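Local structure of dihydroxyacetone kinase (Citrobacter freundii, 1UN8) at residues A[183-188]-A[307-312]; A[239-244]-A[278-283]; A[259-264]-A[298-303]. The protein catalyses the ATP-dependent phosphorylation of dihydroxyacetone to dihydroxyacetone phosphate, working as a homodimer with a divalent metal cofactor. One frame throughout, in Å; residues are numbered along the deposited sequence.

Contact 1: A[183-188]-A[307-312]; sequences ASNTFS and AIVLEE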
loop_
_atom_site.group_PDB
_atom_site.type_symbol
_atom_site.label_atom_id
_atom_site.label_comp_id
_atom_site.label_asym_id
_atom_site.label_seq_id
_atom_site.Cartn_x
_atom_site.Cartn_y
_atom_site.Cartn_z
ATOM N N ALA A 183 6.584 5.119 -25.212
ATOM C CA ALA A 183 7.622 4.293 -24.627
ATOM C C ALA A 183 8.962 5.025 -24.684
ATOM O O ALA A 183 9.605 5.240 -23.658
ATOM C CB ALA A 183 7.712 2.959 -25.369
ATOM N N SER A 184 9.369 5.421 -25.885
ATOM C CA SER A 184 10.640 6.117 -26.087
ATOM C C SER A 184 10.817 7.364 -25.226
ATOM O O SER A 184 11.927 7.855 -25.054
ATOM C CB SER A 184 10.798 6.497 -27.559
ATOM O OG SER A 184 10.885 5.339 -28.367
ATOM N N ASN A 185 9.725 7.875 -24.688
ATOM C CA ASN A 185 9.785 9.062 -23.854
ATOM C C ASN A 185 9.505 8.750 -22.387
ATOM O O ASN A 185 9.183 9.642 -21.599
ATOM C CB ASN A 185 8.786 10.096 -24.369
ATOM C CG ASN A 185 9.293 10.836 -25.591
ATOM O OD1 ASN A 185 10.091 11.762 -25.474
ATOM N ND2 ASN A 185 8.845 10.420 -26.772
ATOM N N THR A 186 9.637 7.480 -22.021
ATOM C CA THR A 186 9.383 7.067 -20.657
ATOM C C THR A 186 10.647 6.521 -20.006
ATOM O O THR A 186 11.315 5.644 -20.550
ATOM C CB THR A 186 8.256 6.017 -20.615
ATOM O OG1 THR A 186 7.072 6.583 -21.191
ATOM C CG2 THR A 186 7.958 5.595 -19.183
ATOM N N PHE A 187 10.967 7.064 -18.838
ATOM C CA PHE A 187 12.154 6.663 -18.090
ATOM C C PHE A 187 11.804 6.391 -16.624
ATOM O O PHE A 187 11.198 7.224 -15.939
ATOM C CB PHE A 187 13.225 7.756 -18.196
ATOM C CG PHE A 187 13.457 8.239 -19.609
ATOM C CD1 PHE A 187 12.584 9.149 -20.202
ATOM C CD2 PHE A 187 14.503 7.722 -20.372
ATOM C CE1 PHE A 187 12.741 9.531 -21.526
ATOM C CE2 PHE A 187 14.668 8.101 -21.701
ATOM C CZ PHE A 187 13.786 9.005 -22.279
ATOM N N SER A 188 12.180 5.212 -16.144
ATOM C CA SER A 188 11.883 4.844 -14.768
ATOM C C SER A 188 13.109 4.360 -14.002
ATOM O O SER A 188 14.033 3.782 -14.579
ATOM C CB SER A 188 10.817 3.756 -14.746
ATOM O OG SER A 188 9.702 4.137 -15.522
ATOM N N ALA A 307 9.446 9.281 -15.272
ATOM C CA ALA A 307 9.303 10.572 -15.926
ATOM C C ALA A 307 8.969 10.323 -17.393
ATOM O O ALA A 307 9.617 9.514 -18.057
ATOM C CB ALA A 307 10.597 11.371 -15.810
ATOM N N ILE A 308 7.927 10.991 -17.871
ATOM C CA ILE A 308 7.515 10.902 -19.270
ATOM C C ILE A 308 7.537 12.316 -19.853
ATOM O O ILE A 308 6.994 13.248 -19.252
ATOM C CB ILE A 308 6.099 10.319 -19.423
ATOM C CG1 ILE A 308 5.696 10.377 -20.890
ATOM C CG2 ILE A 308 5.097 11.088 -18.560
ATOM C CD1 ILE A 308 5.267 9.041 -21.454
ATOM N N VAL A 309 8.178 12.473 -21.009
ATOM C CA VAL A 309 8.284 13.773 -21.663
ATOM C C VAL A 309 6.957 14.161 -22.285
ATOM O O VAL A 309 6.363 13.391 -23.033
ATOM C CB VAL A 309 9.363 13.756 -22.767
ATOM C CG1 VAL A 309 9.457 15.126 -23.424
ATOM C CG2 VAL A 309 10.705 13.358 -22.175
ATOM N N LEU A 310 6.489 15.361 -21.975
ATOM C CA LEU A 310 5.221 15.825 -22.510
ATOM C C LEU A 310 5.378 16.519 -23.863
ATOM O O LEU A 310 5.329 17.744 -23.961
ATOM C CB LEU A 310 4.556 16.766 -21.507
ATOM C CG LEU A 310 4.293 16.160 -20.127
ATOM C CD1 LEU A 310 3.704 17.216 -19.204
ATOM C CD2 LEU A 310 3.353 14.975 -20.267
ATOM N N GLU A 311 5.584 15.726 -24.904
ATOM C CA GLU A 311 5.718 16.252 -26.252
ATOM C C GLU A 311 4.536 15.726 -27.060
ATOM O O GLU A 311 4.042 14.623 -26.815
ATOM C CB GLU A 311 7.028 15.778 -26.913
ATOM C CG GLU A 311 8.340 16.333 -26.332
ATOM C CD GLU A 311 8.524 17.835 -26.537
ATOM O OE1 GLU A 311 8.240 18.321 -27.653
ATOM O OE2 GLU A 311 8.968 18.532 -25.593
ATOM N N GLU A 312 4.079 16.528 -28.012
ATOM C CA GLU A 312 2.986 16.131 -28.883
ATOM C C GLU A 312 1.715 15.715 -28.148
ATOM O O GLU A 312 1.252 16.381 -27.219
ATOM C CB GLU A 312 3.444 14.974 -29.784
ATOM C CG GLU A 312 4.793 15.188 -30.488
ATOM C CD GLU A 312 4.763 16.292 -31.544
ATOM O OE1 GLU A 312 3.931 16.209 -32.481
ATOM O OE2 GLU A 312 5.576 17.242 -31.441
#
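N185 O is gripped by two neighbours on the facing strand: the N-H of V309 bonds to it (V309 N to N185 O, 3.1 Å), and the CA-H of I308 makes a further CA-H...O contact. Next comes the antiparallel non-hydrogen-bonded pair T186-I308, followed by the hydrogen-bonded pair F187-A307, closed by F187 N to A307 O at 2.9 Å and A307 N to F187 O at 2.8 Å. On the T186-I308 face the methyl I308 CD1 presses to 3.1 Å from T186 OG1. This fit is tight, and I308 chi2 (125°) lies off a staggered value. The threonine hydroxyl is nevertheless satisfied by the carbonyl of A182. Beside the ladder, N185 OD1 rests against V309 CB at 3.4 Å, while its ND2 bonds back to Y181 O. The F187 ring turns an edge to A307 O, CD1 being 3.7 Å away, and its CE1 meets V309 CG2 more loosely. I314 and L318 of helix 314-319 pack on I308; L248 covers F187 and A307. The ladder pairs 186-192 with 301-309, inner antiparallel strands of a mixed sheet in the DhaK region, just where helix 172-184 gives way to the strand.

Contact 2: A[239-244]-A[278-283]; sequences LMVDKL and SSPLHS
V241 and L281 carry the apolar part of this contact, a small hydrophobic join between a helix and a turn. V241 CG1 lies anti to the backbone N (chi1 169°) and reaches over to L281 CB at 3.6 Å, the two side chains crossing at a slant. The same methyl grazes the ring of P280, with CG1 4.1 Å from P280 CD. One helical turn further on, L244 CD1 approaches L281 CD2 at 4.4 Å, a loose touch that extends the apolar patch. L281 thus meets V241 through CB and L244 through the end of its branch.

The second kind of contact sets a methyl against a hydroxymethyl group. V241 CG2 packs on S279, 3.5 Å from OG and 3.6 Å from CB. This is van der Waals packing; the serine hydroxyl finds its polar partner in L276 O, at the end of helix 266-277. V241 thus meets three successive residues of the turn, CG2 mainly S279, CG1 mainly P280 and L281.

Backbone shape accounts for that grouping: S279 to H282 form a type I beta turn, which brings S279, P280 and L281 round to the same helix face.

The turn lies in the loop between helix 266-277 and strand 285-292. N238 and L245 of helix 233-247 also border it, while on the sheet side L244 packs on F187 of strand 186-192 and L305 of strand 301-309.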
loop_
_atom_site.group_PDB
_atom_site.type_symbol
_atom_site.label_atom_id
_atom_site.label_comp_id
_atom_site.label_asym_id
_atom_site.label_seq_id
_atom_site.Cartn_x
_atom_site.Cartn_y
_atom_site.Cartn_z
ATOM N N LEU A 239 19.576 11.350 -5.797
ATOM C CA LEU A 239 20.443 10.495 -6.571
ATOM C C LEU A 239 19.641 9.978 -7.760
ATOM O O LEU A 239 20.126 9.944 -8.899
ATOM C CB LEU A 239 20.929 9.331 -5.712
ATOM C CG LEU A 239 21.594 8.146 -6.421
ATOM C CD1 LEU A 239 22.639 8.633 -7.419
ATOM C CD2 LEU A 239 22.228 7.233 -5.381
ATOM N N MET A 240 18.402 9.587 -7.485
ATOM C CA MET A 240 17.512 9.068 -8.505
ATOM C C MET A 240 17.182 10.153 -9.509
ATOM O O MET A 240 17.163 9.918 -10.720
ATOM C CB MET A 240 16.237 8.542 -7.853
ATOM C CG MET A 240 16.444 7.235 -7.105
ATOM S SD MET A 240 15.004 6.631 -6.173
ATOM C CE MET A 240 14.102 5.679 -7.433
ATOM N N VAL A 241 16.938 11.353 -9.009
ATOM C CA VAL A 241 16.614 12.452 -9.893
ATOM C C VAL A 241 17.770 12.766 -10.840
ATOM O O VAL A 241 17.554 13.095 -12.010
ATOM C CB VAL A 241 16.215 13.704 -9.090
ATOM C CG1 VAL A 241 16.137 14.931 -10.002
ATOM C CG2 VAL A 241 14.874 13.464 -8.440
ATOM N N ASP A 242 18.998 12.663 -10.346
ATOM C CA ASP A 242 20.138 12.936 -11.205
ATOM C C ASP A 242 20.117 11.987 -12.394
ATOM O O ASP A 242 20.137 12.422 -13.547
ATOM C CB ASP A 242 21.461 12.769 -10.446
ATOM C CG ASP A 242 21.744 13.926 -9.506
ATOM O OD1 ASP A 242 21.408 15.076 -9.869
ATOM O OD2 ASP A 242 22.317 13.687 -8.418
ATOM N N LYS A 243 20.063 10.689 -12.104
ATOM C CA LYS A 243 20.045 9.675 -13.148
ATOM C C LYS A 243 18.881 9.864 -14.098
ATOM O O LYS A 243 19.009 9.612 -15.296
ATOM C CB LYS A 243 20.032 8.283 -12.526
ATOM C CG LYS A 243 21.300 8.026 -11.752
ATOM C CD LYS A 243 21.390 6.642 -11.174
ATOM C CE LYS A 243 22.730 6.459 -10.477
ATOM N NZ LYS A 243 23.867 6.799 -11.397
ATOM N N LEU A 244 17.744 10.321 -13.579
ATOM C CA LEU A 244 16.605 10.557 -14.451
ATOM C C LEU A 244 16.933 11.721 -15.375
ATOM O O LEU A 244 16.692 11.647 -16.580
ATOM C CB LEU A 244 15.350 10.874 -13.639
ATOM C CG LEU A 244 14.557 9.667 -13.123
ATOM C CD1 LEU A 244 13.474 10.127 -12.168
ATOM C CD2 LEU A 244 13.943 8.914 -14.288
ATOM N N SER A 278 11.036 18.958 -4.257
ATOM C CA SER A 278 12.139 19.842 -3.917
ATOM C C SER A 278 13.407 19.492 -4.687
ATOM O O SER A 278 14.460 20.081 -4.450
ATOM C CB SER A 278 12.429 19.752 -2.422
ATOM O OG SER A 278 11.246 19.954 -1.680
ATOM N N SER A 279 13.313 18.531 -5.600
ATOM C CA SER A 279 14.473 18.115 -6.369
ATOM C C SER A 279 14.672 19.019 -7.578
ATOM O O SER A 279 13.777 19.763 -7.966
ATOM C CB SER A 279 14.321 16.655 -6.819
ATOM O OG SER A 279 13.351 16.526 -7.842
ATOM N N PRO A 280 15.867 18.974 -8.181
ATOM C CA PRO A 280 16.163 19.795 -9.353
ATOM C C PRO A 280 15.198 19.494 -10.494
ATOM O O PRO A 280 15.155 20.218 -11.488
ATOM C CB PRO A 280 17.595 19.397 -9.697
ATOM C CG PRO A 280 18.163 19.017 -8.372
ATOM C CD PRO A 280 17.057 18.224 -7.750
ATOM N N LEU A 281 14.418 18.428 -10.339
ATOM C CA LEU A 281 13.457 18.010 -11.355
ATOM C C LEU A 281 12.171 18.822 -11.263
ATOM O O LEU A 281 11.369 18.882 -12.195
ATOM C CB LEU A 281 13.153 16.531 -11.158
ATOM C CG LEU A 281 12.280 15.808 -12.166
ATOM C CD1 LEU A 281 12.885 15.925 -13.544
ATOM C CD2 LEU A 281 12.174 14.358 -11.765
ATOM N N HIS A 282 12.016 19.459 -10.111
ATOM C CA HIS A 282 10.864 20.278 -9.756
ATOM C C HIS A 282 10.316 21.280 -10.779
ATOM O O HIS A 282 9.125 21.249 -11.104
ATOM C CB HIS A 282 11.198 20.976 -8.428
ATOM C CG HIS A 282 10.530 22.302 -8.232
ATOM N ND1 HIS A 282 9.162 22.444 -8.120
ATOM C CD2 HIS A 282 11.051 23.546 -8.093
ATOM C CE1 HIS A 282 8.870 23.718 -7.919
ATOM N NE2 HIS A 282 9.998 24.407 -7.899
ATOM N N SER A 283 11.175 22.164 -11.279
ATOM C CA SER A 283 10.763 23.202 -12.223
ATOM C C SER A 283 10.229 22.739 -13.573
ATOM O O SER A 283 9.797 23.560 -14.369
ATOM C CB SER A 283 11.918 24.174 -12.468
ATOM O OG SER A 283 13.024 23.512 -13.061
#

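Contact 3: A[259-264]-A[298-303]; sequences NNLGGV and LDMKGF
G263 N donates to M300 O (2.7 Å) from above the carbonyl plane, with a bent N-H...O angle of 135°, and L261 N donates to G302 O at 2.8 Å. These two bonds join the loop 261-264 to 300-302, beyond the antiparallel non-hydrogen-bonded pair N260-F303. Lacking side chains, G262 and G263 bring the backbones very close: G263 CA lies 3.2 Å from D299 O and G262 CA lies 3.4 Å from L298 O, both as CA-H...O contacts.

Side chains close the flanks. L261 and M300 run side by side in the same direction, M300 CE touching L261 CG at 3.4 Å. L261 CD2 presses on the G302-F303 peptide; chi2 (-9°) sets CD1 nearly eclipsed with CA, a strained rotamer. The extended K301 chain passes G263 O, CD coming to 3.4 Å.

N260 braces the loop from within its own segment. Its CG is anti to the backbone N (chi1 -173°); OD1 accepts G262 N at 2.7 Å, an Asx turn, and more weakly V264 N, while ND2 bonds to V264 O at 2.9 Å with that oxygen in the amide plane. Further out, H197 holds D299. K301 NZ pairs with E268 and with D299 of the second subunit, a reciprocal salt bridge across the dimer interface. L298 bonds by its backbone to G60 of the substrate site.

The contact lies where strand 254-260 ends and strand 301-309 begins, neighbours in the sheet; helix 266-277 packs on N260, V264 and F303, helix 233-247 on F303, and strand 186-192 on M300.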
loop_
_atom_site.group_PDB
_atom_site.type_symbol
_atom_site.label_atom_id
_atom_site.label_comp_id
_atom_site.label_asym_id
_atom_site.label_seq_id
_atom_site.Cartn_x
_atom_site.Cartn_y
_atom_site.Cartn_z
ATOM N N ASN A 259 5.415 5.685 -7.859
ATOM C CA ASN A 259 4.863 4.357 -7.662
ATOM C C ASN A 259 5.389 3.631 -6.419
ATOM O O ASN A 259 6.592 3.570 -6.169
ATOM C CB ASN A 259 5.156 3.517 -8.906
ATOM C CG ASN A 259 4.671 2.074 -8.780
ATOM O OD1 ASN A 259 3.474 1.818 -8.625
ATOM N ND2 ASN A 259 5.604 1.124 -8.859
ATOM N N ASN A 260 4.470 3.064 -5.651
ATOM C CA ASN A 260 4.827 2.336 -4.448
ATOM C C ASN A 260 4.958 0.869 -4.838
ATOM O O ASN A 260 3.970 0.265 -5.268
ATOM C CB ASN A 260 3.737 2.490 -3.395
ATOM C CG ASN A 260 4.140 1.892 -2.059
ATOM O OD1 ASN A 260 4.882 0.906 -2.005
ATOM N ND2 ASN A 260 3.647 2.476 -0.975
ATOM N N LEU A 261 6.153 0.293 -4.696
ATOM C CA LEU A 261 6.333 -1.104 -5.075
ATOM C C LEU A 261 5.511 -2.080 -4.217
ATOM O O LEU A 261 5.408 -3.273 -4.541
ATOM C CB LEU A 261 7.815 -1.486 -5.054
ATOM C CG LEU A 261 8.651 -1.265 -6.327
ATOM C CD1 LEU A 261 7.773 -0.875 -7.501
ATOM C CD2 LEU A 261 9.696 -0.222 -6.071
ATOM N N GLY A 262 4.939 -1.580 -3.120
ATOM C CA GLY A 262 4.098 -2.432 -2.305
ATOM C C GLY A 262 4.281 -2.441 -0.810
ATOM O O GLY A 262 3.326 -2.732 -0.083
ATOM N N GLY A 263 5.483 -2.123 -0.339
ATOM C CA GLY A 263 5.733 -2.151 1.087
ATOM C C GLY A 263 6.099 -0.851 1.773
ATOM O O GLY A 263 6.415 -0.847 2.962
ATOM N N VAL A 264 6.072 0.258 1.059
ATOM C CA VAL A 264 6.402 1.515 1.702
ATOM C C VAL A 264 5.159 2.056 2.396
ATOM O O VAL A 264 4.045 1.909 1.889
ATOM C CB VAL A 264 6.895 2.535 0.689
ATOM C CG1 VAL A 264 7.232 3.829 1.392
ATOM C CG2 VAL A 264 8.104 1.972 -0.050
ATOM N N LEU A 298 4.674 -7.344 -5.306
ATOM C CA LEU A 298 4.078 -7.888 -4.105
ATOM C C LEU A 298 4.253 -6.836 -3.003
ATOM O O LEU A 298 3.876 -5.681 -3.206
ATOM C CB LEU A 298 4.735 -9.220 -3.743
ATOM C CG LEU A 298 4.372 -10.312 -4.759
ATOM C CD1 LEU A 298 5.099 -11.608 -4.465
ATOM C CD2 LEU A 298 2.878 -10.526 -4.715
ATOM N N ASP A 299 4.836 -7.202 -1.862
ATOM C CA ASP A 299 5.007 -6.233 -0.784
ATOM C C ASP A 299 6.397 -5.592 -0.696
ATOM O O ASP A 299 6.790 -5.079 0.356
ATOM C CB ASP A 299 4.646 -6.881 0.552
ATOM C CG ASP A 299 5.606 -7.981 0.951
ATOM O OD1 ASP A 299 6.409 -8.419 0.107
ATOM O OD2 ASP A 299 5.547 -8.417 2.115
ATOM N N MET A 300 7.125 -5.601 -1.807
ATOM C CA MET A 300 8.461 -5.016 -1.855
ATOM C C MET A 300 8.509 -3.614 -1.253
ATOM O O MET A 300 7.780 -2.724 -1.687
ATOM C CB MET A 300 8.946 -4.957 -3.304
ATOM C CG MET A 300 10.367 -4.449 -3.479
ATOM S SD MET A 300 11.040 -4.975 -5.069
ATOM C CE MET A 300 11.258 -3.398 -5.814
ATOM N N LYS A 301 9.378 -3.407 -0.270
ATOM C CA LYS A 301 9.469 -2.091 0.326
ATOM C C LYS A 301 10.397 -1.171 -0.455
ATOM O O LYS A 301 11.528 -0.914 -0.047
ATOM C CB LYS A 301 9.915 -2.173 1.786
ATOM C CG LYS A 301 9.959 -0.802 2.457
ATOM C CD LYS A 301 9.714 -0.839 3.958
ATOM C CE LYS A 301 9.472 0.593 4.460
ATOM N NZ LYS A 301 9.106 0.693 5.906
ATOM N N GLY A 302 9.895 -0.675 -1.583
ATOM C CA GLY A 302 10.653 0.237 -2.426
ATOM C C GLY A 302 9.670 1.073 -3.232
ATOM O O GLY A 302 8.455 0.843 -3.163
ATOM N N PHE A 303 10.164 2.041 -3.995
ATOM C CA PHE A 303 9.283 2.872 -4.811
ATOM C C PHE A 303 9.986 3.162 -6.117
ATOM O O PHE A 303 11.190 2.952 -6.227
ATOM C CB PHE A 303 8.947 4.183 -4.083
ATOM C CG PHE A 303 10.125 5.106 -3.903
ATOM C CD1 PHE A 303 10.484 6.012 -4.911
ATOM C CD2 PHE A 303 10.893 5.062 -2.735
ATOM C CE1 PHE A 303 11.591 6.858 -4.760
ATOM C CE2 PHE A 303 12.004 5.903 -2.570
ATOM C CZ PHE A 303 12.354 6.801 -3.584
#

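All three contacts belong to the second DhaK sheet and its covering helices. Strand 301-309 serves contact 1 at its end, beside strand 186-192, and contact 3 at its start, beside strand 254-260, centres about 23 Å apart. The centre of contact 2 is about 15 Å from that of contact 1 and about 20 Å from that of contact 3; it touches both, L244 on F187 and M240 on F303. Along the chain, contacts 2 and 3 fall between the segments of contact 1, their segments alternating. Helix 233-247 thus packs beside both ends of strand 301-309; the contact 3 end borders substrate-binding G60 and the second subunit, the M300 side chain about 8 Å from that of active-site H220.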